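Local coordinates for protein Cif (Cell cycle inhibiting factor) (Escherichia coli, PDB 3EFY) that deamidates a glutamine side chain of host NEDD8 to glutamate, which shuts down cullin-RING ubiquitin ligases and blocks the host cell cycle, at residues Lys127-Leu130 against Glu131-Ala134; Thr168-Ile171 against Glu172-Glu176. All blocks are in the same frame, centred on the assembly; numbering follows the deposited sequence.

Interaction 1 of 2, residues Lys127-Leu130 against Glu131-Ala134; sequences KTDL and EQIA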
ATOM      1  N   LYS A 127      24.557 -23.281  13.530  1.00 43.53           N
ATOM      2  CA  LYS A 127      24.754 -24.545  12.853  1.00 45.00           C
ATOM      3  C   LYS A 127      24.283 -24.366  11.419  1.00 45.28           C
ATOM      4  O   LYS A 127      23.160 -24.728  11.077  1.00 46.68           O
ATOM      5  CB  LYS A 127      24.020 -25.680  13.565  1.00 45.42           C
ATOM      6  CG  LYS A 127      24.299 -25.738  15.061  1.00 48.03           C
ATOM      7  CD  LYS A 127      23.789 -27.025  15.714  1.00 51.36           C
ATOM      8  CE  LYS A 127      23.448 -26.845  17.198  1.00 52.98           C
ATOM      9  NZ  LYS A 127      24.641 -26.712  18.120  1.00 56.55           N
ATOM     10  N   THR A 128      25.133 -23.762  10.585  1.00 44.97           N
ATOM     11  CA  THR A 128      24.764 -23.502   9.199  1.00 44.39           C
ATOM     12  C   THR A 128      24.595 -24.833   8.490  1.00 42.68           C
ATOM     13  O   THR A 128      25.344 -25.774   8.720  1.00 43.03           O
ATOM     14  CB  THR A 128      25.803 -22.639   8.451  1.00 44.99           C
ATOM     15  OG1 THR A 128      27.039 -23.349   8.393  1.00 48.65           O
ATOM     16  CG2 THR A 128      26.016 -21.297   9.151  1.00 45.27           C
ATOM     17  N   ASP A 129      23.562 -24.924   7.677  1.00 39.67           N
ATOM     18  CA  ASP A 129      23.347 -26.067   6.847  1.00 38.30           C
ATOM     19  C   ASP A 129      23.056 -25.489   5.463  1.00 36.68           C
ATOM     20  O   ASP A 129      21.963 -25.013   5.224  1.00 33.76           O
ATOM     21  CB  ASP A 129      22.181 -26.861   7.426  1.00 39.09           C
ATOM     22  CG  ASP A 129      21.813 -28.073   6.613  1.00 41.17           C
ATOM     23  OD1 ASP A 129      22.218 -28.171   5.435  1.00 38.04           O
ATOM     24  OD2 ASP A 129      21.068 -28.926   7.167  1.00 45.29           O
ATOM     25  N   LEU A 130      24.036 -25.500   4.570  1.00 34.54           N
ATOM     26  CA  LEU A 130      23.851 -24.850   3.278  1.00 33.70           C
ATOM     27  C   LEU A 130      22.777 -25.500   2.418  1.00 31.08           C
ATOM     28  O   LEU A 130      22.085 -24.809   1.650  1.00 29.50           O
ATOM     29  CB  LEU A 130      25.165 -24.763   2.492  1.00 35.02           C
ATOM     30  CG  LEU A 130      26.203 -23.724   2.900  1.00 38.53           C
ATOM     31  CD1 LEU A 130      27.422 -23.882   1.982  1.00 39.44           C
ATOM     32  CD2 LEU A 130      25.656 -22.275   2.844  1.00 40.00           C
ATOM     33  N   GLU A 131      22.602 -26.821   2.535  1.00 28.71           N
ATOM     34  CA  GLU A 131      21.550 -27.469   1.800  1.00 29.50           C
ATOM     35  C   GLU A 131      20.196 -26.971   2.314  1.00 27.88           C
ATOM     36  O   GLU A 131      19.307 -26.748   1.520  1.00 27.13           O
ATOM     37  CB  GLU A 131      21.632 -28.999   1.879  1.00 31.13           C
ATOM     38  CG  GLU A 131      22.894 -29.587   1.218  1.00 37.52           C
ATOM     39  CD  GLU A 131      22.890 -29.576  -0.311  1.00 45.49           C
ATOM     40  OE1 GLU A 131      21.910 -29.110  -0.945  1.00 50.47           O
ATOM     41  OE2 GLU A 131      23.906 -30.043  -0.895  1.00 51.13           O
ATOM     42  N   GLN A 132      20.107 -26.806   3.627  1.00 27.22           N
ATOM     43  CA  GLN A 132      18.871 -26.321   4.298  1.00 26.59           C
ATOM     44  C   GLN A 132      18.530 -24.906   3.768  1.00 25.27           C
ATOM     45  O   GLN A 132      17.418 -24.623   3.362  1.00 26.58           O
ATOM     46  CB  GLN A 132      19.095 -26.321   5.785  1.00 27.19           C
ATOM     47  CG  GLN A 132      17.975 -25.764   6.592  1.00 29.73           C
ATOM     48  CD  GLN A 132      18.203 -25.900   8.080  1.00 30.34           C
ATOM     49  OE1 GLN A 132      19.237 -25.481   8.638  1.00 31.68           O
ATOM     50  NE2 GLN A 132      17.218 -26.490   8.744  1.00 32.16           N
ATOM     51  N   ILE A 133      19.541 -24.050   3.711  1.00 24.08           N
ATOM     52  CA  ILE A 133      19.359 -22.656   3.236  1.00 22.80           C
ATOM     53  C   ILE A 133      18.978 -22.618   1.773  1.00 22.60           C
ATOM     54  O   ILE A 133      18.055 -21.923   1.364  1.00 22.23           O
ATOM     55  CB  ILE A 133      20.634 -21.805   3.513  1.00 22.69           C
ATOM     56  CG1 ILE A 133      20.889 -21.653   4.993  1.00 25.03           C
ATOM     57  CG2 ILE A 133      20.558 -20.398   2.832  1.00 23.02           C
ATOM     58  CD1 ILE A 133      22.251 -21.052   5.301  1.00 27.69           C
ATOM     59  N   ALA A 134      19.660 -23.401   0.928  1.00 22.19           N
ATOM     60  CA  ALA A 134      19.278 -23.443  -0.478  1.00 22.49           C
ATOM     61  C   ALA A 134      17.896 -23.957  -0.730  1.00 21.71           C
ATOM     62  O   ALA A 134      17.173 -23.433  -1.581  1.00 21.59           O
ATOM     63  CB  ALA A 134      20.270 -24.282  -1.289  1.00 22.67           C
TER
HETATM   64  O   HOH W   1      21.388 -23.402   8.543  1.00 34.64           O
HETATM   65  O   HOH W   2      20.194 -28.195   9.680  1.00 51.58           O
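D129 and Q132 meet through a shared water as well as directly: the water accepts from the backbone N of D129 at 2.8 Å and donates to Q132 OE1, 3.0 Å from the water oxygen. It also gives a weak bond to the carbonyl O of K127, so one molecule joins the incoming loop to the first turn of the helix.

D129 supplies the polar part of the contact. Its CG lies anti to the backbone N (chi1 178°), and this turns the carboxylate back over the start of the helix, where OD1 accepts from Q132 N at 3.1 Å. The N-H points fairly straight at OD1, with an angle of 158° at the hydrogen, but meets it from above the carboxylate plane. This is the N-cap of helix 130-137: a short acidic residue just before the first turn takes up an amide N-H of that turn that has no helical carbonyl to bond, and its negative charge probably suits the positive end of the helix dipole. The Q132 side chain crosses that of D129 at about a right angle, its CB 3.3 Å from D129 CG, and a second water donates to D129 OD2 and, weakly, to Q132 OE1. The carbonyl O of D129 begins the helical ladder, accepting from I133 N at 3.0 Å, while I133 CG1 packs 3.5 Å from that same oxygen.

L130, the first helical residue, receives A134 N on its carbonyl O at 2.9 Å. Its branched, apolar end suits a place against V143 and L146, and CD2 comes only loosely to I133 CD1, 4.4 Å away, while the I133 side chain also touches Y119 of helix 113-124.

Interaction 2 of 2, residues Thr168-Ile171 against Glu172-Glu176; sequences TDNI and EKNIE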
ATOM      1  N   THR A 168      -8.291 -13.187   5.244  1.00 28.32           N
ATOM      2  CA  THR A 168      -8.126 -13.443   3.824  1.00 30.65           C
ATOM      3  C   THR A 168      -8.882 -12.425   2.956  1.00 31.09           C
ATOM      4  O   THR A 168      -8.405 -12.066   1.898  1.00 30.56           O
ATOM      5  CB  THR A 168      -8.516 -14.870   3.522  1.00 32.66           C
ATOM      6  OG1 THR A 168      -8.304 -15.128   2.131  1.00 41.94           O
ATOM      7  CG2 THR A 168      -9.956 -15.072   3.924  1.00 31.80           C
ATOM      8  N   ASP A 169     -10.005 -11.889   3.449  1.00 31.24           N
ATOM      9  CA  ASP A 169     -10.742 -10.855   2.712  1.00 32.19           C
ATOM     10  C   ASP A 169      -9.926  -9.573   2.536  1.00 30.52           C
ATOM     11  O   ASP A 169     -10.055  -8.868   1.536  1.00 30.53           O
ATOM     12  CB  ASP A 169     -12.035 -10.489   3.453  1.00 34.24           C
ATOM     13  CG  ASP A 169     -13.102 -11.516   3.331  1.00 39.09           C
ATOM     14  OD1 ASP A 169     -13.018 -12.444   2.483  1.00 44.43           O
ATOM     15  OD2 ASP A 169     -14.067 -11.377   4.116  1.00 46.56           O
ATOM     16  N   ASN A 170      -9.045  -9.289   3.488  1.00 28.70           N
ATOM     17  CA  ASN A 170      -8.290  -8.083   3.417  1.00 27.38           C
ATOM     18  C   ASN A 170      -7.138  -8.152   2.402  1.00 25.90           C
ATOM     19  O   ASN A 170      -6.880  -7.198   1.646  1.00 24.37           O
ATOM     20  CB  ASN A 170      -7.745  -7.786   4.776  1.00 28.39           C
ATOM     21  CG  ASN A 170      -7.341  -6.425   4.901  1.00 30.40           C
ATOM     22  OD1 ASN A 170      -6.164  -6.124   5.137  1.00 35.50           O
ATOM     23  ND2 ASN A 170      -8.303  -5.521   4.724  1.00 33.86           N
ATOM     24  N   ILE A 171      -6.437  -9.273   2.402  1.00 25.36           N
ATOM     25  CA  ILE A 171      -5.339  -9.446   1.419  1.00 25.82           C
ATOM     26  C   ILE A 171      -5.941  -9.388   0.016  1.00 25.84           C
ATOM     27  O   ILE A 171      -5.382  -8.745  -0.888  1.00 25.91           O
ATOM     28  CB  ILE A 171      -4.441 -10.688   1.710  1.00 25.87           C
ATOM     29  CG1 ILE A 171      -3.366 -10.886   0.618  1.00 29.15           C
ATOM     30  CG2 ILE A 171      -5.237 -11.995   1.791  1.00 29.92           C
ATOM     31  CD1 ILE A 171      -2.397  -9.718   0.451  1.00 29.97           C
ATOM     32  N   GLU A 172      -7.114  -9.998  -0.159  1.00 27.14           N
ATOM     33  CA  GLU A 172      -7.758 -10.007  -1.466  1.00 28.63           C
ATOM     34  C   GLU A 172      -8.067  -8.593  -1.898  1.00 27.08           C
ATOM     35  O   GLU A 172      -7.755  -8.236  -3.014  1.00 28.79           O
ATOM     36  CB  GLU A 172      -9.055 -10.832  -1.449  1.00 29.78           C
ATOM     37  CG  GLU A 172      -8.888 -12.313  -1.352  1.00 35.78           C
ATOM     38  CD  GLU A 172     -10.215 -13.045  -1.113  1.00 43.69           C
ATOM     39  OE1 GLU A 172     -10.149 -14.257  -0.833  1.00 49.44           O
ATOM     40  OE2 GLU A 172     -11.305 -12.409  -1.206  1.00 48.12           O
ATOM     41  N   LYS A 173      -8.676  -7.781  -1.020  1.00 26.86           N
ATOM     42  CA  LYS A 173      -9.020  -6.407  -1.311  1.00 26.57           C
ATOM     43  C   LYS A 173      -7.769  -5.583  -1.630  1.00 26.43           C
ATOM     44  O   LYS A 173      -7.753  -4.827  -2.595  1.00 25.39           O
ATOM     45  CB  LYS A 173      -9.746  -5.773  -0.122  1.00 28.43           C
ATOM     46  CG  LYS A 173      -9.825  -4.248  -0.156  1.00 33.64           C
ATOM     47  CD  LYS A 173     -10.145  -3.585   1.223  1.00 39.28           C
ATOM     48  CE  LYS A 173      -9.156  -3.977   2.416  1.00 42.29           C
ATOM     49  NZ  LYS A 173      -7.986  -3.047   2.732  1.00 37.87           N
ATOM     50  N   ASN A 174      -6.710  -5.738  -0.828  1.00 24.38           N
ATOM     51  CA  ASN A 174      -5.497  -4.971  -1.086  1.00 23.95           C
ATOM     52  C   ASN A 174      -4.756  -5.316  -2.380  1.00 23.59           C
ATOM     53  O   ASN A 174      -4.130  -4.455  -2.984  1.00 24.10           O
ATOM     54  CB  ASN A 174      -4.551  -5.023   0.125  1.00 24.16           C
ATOM     55  CG  ASN A 174      -5.111  -4.238   1.326  1.00 25.22           C
ATOM     56  OD1 ASN A 174      -5.906  -3.307   1.155  1.00 27.38           O
ATOM     57  ND2 ASN A 174      -4.699  -4.609   2.527  1.00 22.00           N
ATOM     58  N   ILE A 175      -4.848  -6.569  -2.813  1.00 23.86           N
ATOM     59  CA  ILE A 175      -4.240  -6.956  -4.092  1.00 24.13           C
ATOM     60  C   ILE A 175      -5.026  -6.326  -5.221  1.00 24.06           C
ATOM     61  O   ILE A 175      -4.441  -5.834  -6.157  1.00 24.50           O
ATOM     62  CB  ILE A 175      -4.166  -8.454  -4.269  1.00 24.97           C
ATOM     63  CG1 ILE A 175      -3.131  -9.049  -3.305  1.00 28.05           C
ATOM     64  CG2 ILE A 175      -3.770  -8.808  -5.739  1.00 27.74           C
ATOM     65  CD1 ILE A 175      -3.218 -10.557  -3.159  1.00 30.62           C
ATOM     66  N   GLU A 176      -6.355  -6.318  -5.117  1.00 25.12           N
ATOM     67  CA  GLU A 176      -7.150  -5.603  -6.117  1.00 26.18           C
ATOM     68  C   GLU A 176      -6.767  -4.124  -6.203  1.00 25.55           C
ATOM     69  O   GLU A 176      -6.663  -3.543  -7.276  1.00 24.89           O
ATOM     70  CB  GLU A 176      -8.649  -5.801  -5.879  1.00 26.90           C
ATOM     71  CG  GLU A 176      -9.103  -7.217  -6.155  1.00 33.94           C
ATOM     72  CD  GLU A 176      -8.724  -7.689  -7.569  1.00 40.11           C
ATOM     73  OE1 GLU A 176      -9.063  -6.979  -8.555  1.00 46.83           O
ATOM     74  OE2 GLU A 176      -8.071  -8.753  -7.699  1.00 47.39           O
TER
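The contact spans the first turns of helix 168-184, joined by i to i+4 hydrogen bonds; one residue separates this helix from strand 159-166, an outermost strand of the sheet within this chain. Four successive carbonyls, from T168 to I171, accept from the amides of E172 to I175; the bond from N174 N to N170 O is 2.9 Å long.

The side chains sort by face. I171 and I175 make an apolar ridge: with CG1 anti to its backbone N (chi1 176°), I171 sends CG1 and CD1 along the helix, and CG1 meets the I175 CD1 methyl at 3.8 Å. Branched hydrocarbon suits I171 because L20 and F21 of helix 10-22 lie on it. L188 of the second subunit, a residue of the C-terminal expression tag, also packs on I171 and I175.

On the polar face the long, flexible K173 chain bends at chi3 and chi4 until NZ reaches N174 OD1 at 2.6 Å, a bond that approaches from above the amide plane. K173 NZ also donates to D23 O, and N174 ND2 to L20 O and D23 O; these carbonyls lie at and just beyond the C-terminal end of helix 10-22. The N170 side chain runs alongside K173.

On the exposed side E172 stretches out beside T168, its CG 3.3 Å from T168 O. E172 OE2 stands 4.1 Å from D169 OD1. Two carboxylates this near should repel mildly, although their place at the N-terminal end of the helix, where the dipole favours negative charge, would probably offset part of that cost.

Overall arrangement
Interactions 1 and 2 are both local contacts at the starts of helices, in series along the chain, and they lie on opposite sides of its centre. Their own centres are 34 Å apart and their nearest atoms about 24 Å. The chain is the C-terminal piece of Cif, which holds the active-site residues C10, H66 and Q86. Interaction 1 is the one near them: the side chain of I133 is about 8 Å from that of H66 and about 9 Å from that of Q86. Interaction 2 lies away from them, but packs on helix 10-22, whose first residue is C10, and is touched by L188 of the second subunit, a tag residue.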